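Local coordinates for glycosyl hydrolase (Bacteroides ovatus, PDB 3QC2), which is a glycosyl hydrolase-type protein built mainly of beta strands, probably a five-bladed beta-propeller like others of its clan, at residues Asn62-Val67 and Tyr88-Asp93. Residues are numbered along the deposited sequence; the frame is centred on the assembly and turned at random. Where two conformers were deposited one is given.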
loop_
_atom_site.group_PDB
_atom_site.type_symbol
_atom_site.label_atom_id
_atom_site.label_comp_id
_atom_site.label_asym_id
_atom_site.label_seq_id
_atom_site.Cartn_x
_atom_site.Cartn_y
_atom_site.Cartn_z
ATOM N N ASN A 62 -19.132 -2.151 7.389
ATOM C CA ASN A 62 -20.318 -2.965 7.735
ATOM C C ASN A 62 -19.997 -4.347 8.296
ATOM O O ASN A 62 -20.590 -5.344 7.886
ATOM C CB ASN A 62 -21.256 -3.104 6.510
ATOM C CG ASN A 62 -22.200 -1.934 6.357
ATOM O OD1 ASN A 62 -21.882 -0.783 6.729
ATOM N ND2 ASN A 62 -23.390 -2.215 5.808
ATOM N N GLY A 63 -19.059 -4.404 9.234
ATOM C CA GLY A 63 -18.658 -5.680 9.850
ATOM C C GLY A 63 -17.978 -6.665 8.887
ATOM O O GLY A 63 -17.919 -7.859 9.162
ATOM N N GLU A 64 -17.466 -6.151 7.762
ATOM C CA GLU A 64 -16.789 -6.980 6.746
ATOM C C GLU A 64 -15.523 -6.329 6.278
ATOM O O GLU A 64 -15.391 -5.108 6.332
ATOM C CB GLU A 64 -17.697 -7.180 5.536
ATOM C CG GLU A 64 -18.916 -8.030 5.799
ATOM C CD GLU A 64 -19.777 -8.235 4.548
ATOM O OE1 GLU A 64 -19.581 -7.492 3.547
ATOM O OE2 GLU A 64 -20.660 -9.127 4.568
ATOM N N ILE A 65 -14.586 -7.143 5.806
ATOM C CA ILE A 65 -13.343 -6.636 5.251
ATOM C C ILE A 65 -13.537 -6.377 3.762
ATOM O O ILE A 65 -13.908 -7.285 3.026
ATOM C CB ILE A 65 -12.192 -7.635 5.417
ATOM C CG1 ILE A 65 -11.841 -7.801 6.895
ATOM C CG2 ILE A 65 -10.948 -7.168 4.598
ATOM C CD1 ILE A 65 -10.740 -8.799 7.156
ATOM N N VAL A 66 -13.304 -5.136 3.328
ATOM C CA VAL A 66 -13.404 -4.770 1.910
ATOM C C VAL A 66 -12.005 -4.530 1.355
ATOM O O VAL A 66 -11.177 -3.865 1.986
ATOM C CB VAL A 66 -14.257 -3.505 1.694
ATOM C CG1 VAL A 66 -14.118 -2.991 0.268
ATOM C CG2 VAL A 66 -15.724 -3.778 2.024
ATOM N N VAL A 67 -11.743 -5.089 0.188
ATOM C CA VAL A 67 -10.487 -4.914 -0.479
ATOM C C VAL A 67 -10.704 -4.282 -1.846
ATOM O O VAL A 67 -11.615 -4.662 -2.568
ATOM C CB VAL A 67 -9.739 -6.281 -0.666
ATOM C CG1 VAL A 67 -8.709 -6.198 -1.788
ATOM C CG2 VAL A 67 -9.092 -6.738 0.656
ATOM N N TYR A 88 -13.273 -4.317 -6.675
ATOM C CA TYR A 88 -13.889 -4.283 -5.336
ATOM C C TYR A 88 -14.237 -5.711 -4.904
ATOM O O TYR A 88 -14.790 -6.464 -5.673
ATOM C CB TYR A 88 -15.159 -3.417 -5.394
ATOM C CG TYR A 88 -16.002 -3.331 -4.099
ATOM C CD1 TYR A 88 -16.861 -4.366 -3.726
ATOM C CD2 TYR A 88 -15.963 -2.187 -3.290
ATOM C CE1 TYR A 88 -17.638 -4.282 -2.563
ATOM C CE2 TYR A 88 -16.727 -2.093 -2.134
ATOM C CZ TYR A 88 -17.565 -3.140 -1.773
ATOM O OH TYR A 88 -18.332 -3.043 -0.629
ATOM N N ALA A 89 -13.888 -6.059 -3.662
ATOM C CA ALA A 89 -14.158 -7.391 -3.103
ATOM C C ALA A 89 -14.462 -7.262 -1.622
ATOM O O ALA A 89 -13.874 -6.424 -0.933
ATOM C CB ALA A 89 -12.996 -8.286 -3.310
ATOM N N THR A 90 -15.373 -8.097 -1.138
ATOM C CA THR A 90 -15.771 -8.083 0.268
ATOM C C THR A 90 -15.589 -9.472 0.875
ATOM O O THR A 90 -15.675 -10.482 0.168
ATOM C CB THR A 90 -17.248 -7.605 0.425
ATOM O OG1 THR A 90 -17.554 -7.416 1.809
ATOM C CG2 THR A 90 -18.215 -8.595 -0.188
ATOM N N SER A 91 -15.332 -9.519 2.184
ATOM C CA SER A 91 -15.138 -10.794 2.892
ATOM C C SER A 91 -15.694 -10.770 4.317
ATOM O O SER A 91 -15.616 -9.745 5.006
ATOM C CB SER A 91 -13.657 -11.133 2.950
ATOM O OG SER A 91 -13.430 -12.300 3.727
ATOM N N THR A 92 -16.231 -11.909 4.758
ATOM C CA THR A 92 -16.765 -12.045 6.121
ATOM C C THR A 92 -15.744 -12.671 7.072
ATOM O O THR A 92 -15.930 -12.632 8.291
ATOM C CB THR A 92 -18.049 -12.937 6.161
ATOM O OG1 THR A 92 -17.735 -14.256 5.688
ATOM C CG2 THR A 92 -19.185 -12.327 5.303
ATOM N N ASP A 93 -14.675 -13.253 6.518
ATOM C CA ASP A 93 -13.656 -13.944 7.337
ATOM C C ASP A 93 -12.202 -13.490 7.083
ATOM O O ASP A 93 -11.277 -13.996 7.725
ATOM C CB ASP A 93 -13.773 -15.460 7.114
ATOM C CG ASP A 93 -13.535 -15.874 5.638
ATOM O OD1 ASP A 93 -13.182 -15.002 4.806
ATOM O OD2 ASP A 93 -13.694 -17.072 5.332
#
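Glu-64 lies obliquely across Thr-90 and, in the conformer described, one of two modelled for Thr-90, takes a hydrogen bond from its hydroxyl, Thr-90 OG1 to Glu-64 OE1 being 2.7 Å. In that conformer the hydroxyl reaches the carboxylate from above its plane, 46° out of it. Thr-90 OG1 then stands anti to its backbone N (chi1 -172°), and the Glu-64 chain runs extended beyond CG to meet it; the bond may not persist in the other conformer. On the way Glu-64 CB passes 3.3 Å from Ser-91 O, while the second carboxylate oxygen, OE2, rests beside the methyl of the exposed Thr-92.

Val-66 comes next on the same face of the sheet, opposite Thr-90 in a non-hydrogen-bonded antiparallel pair. Its CG1 packs obliquely against the Tyr-88 ring, 3.7 Å from CE2, and CG2 approaches the phenolic OH.

Ile-65 and Ser-91 form a hydrogen-bonded pair through both backbone N-H groups, with Ile-65 N 2.9 Å from Ser-91 O. Val-67 and Ala-89 repeat this two-bond pairing. Ser-91 OG serves the turn that ends its own strand, accepting from Asp-93 N in an ST turn and bonding to His-96 O.

The pairing joins strands 64-72 and 84-91 of a beta hairpin, the two central strands of a four-stranded antiparallel sheet consistent with one propeller blade. Strand 52-61 flanks one side and 98-99 the other. Lys-157 makes a cation-pi contact with Tyr-88, whereas Ile-65, on the other face, packs on strands 324-332 and 335-342.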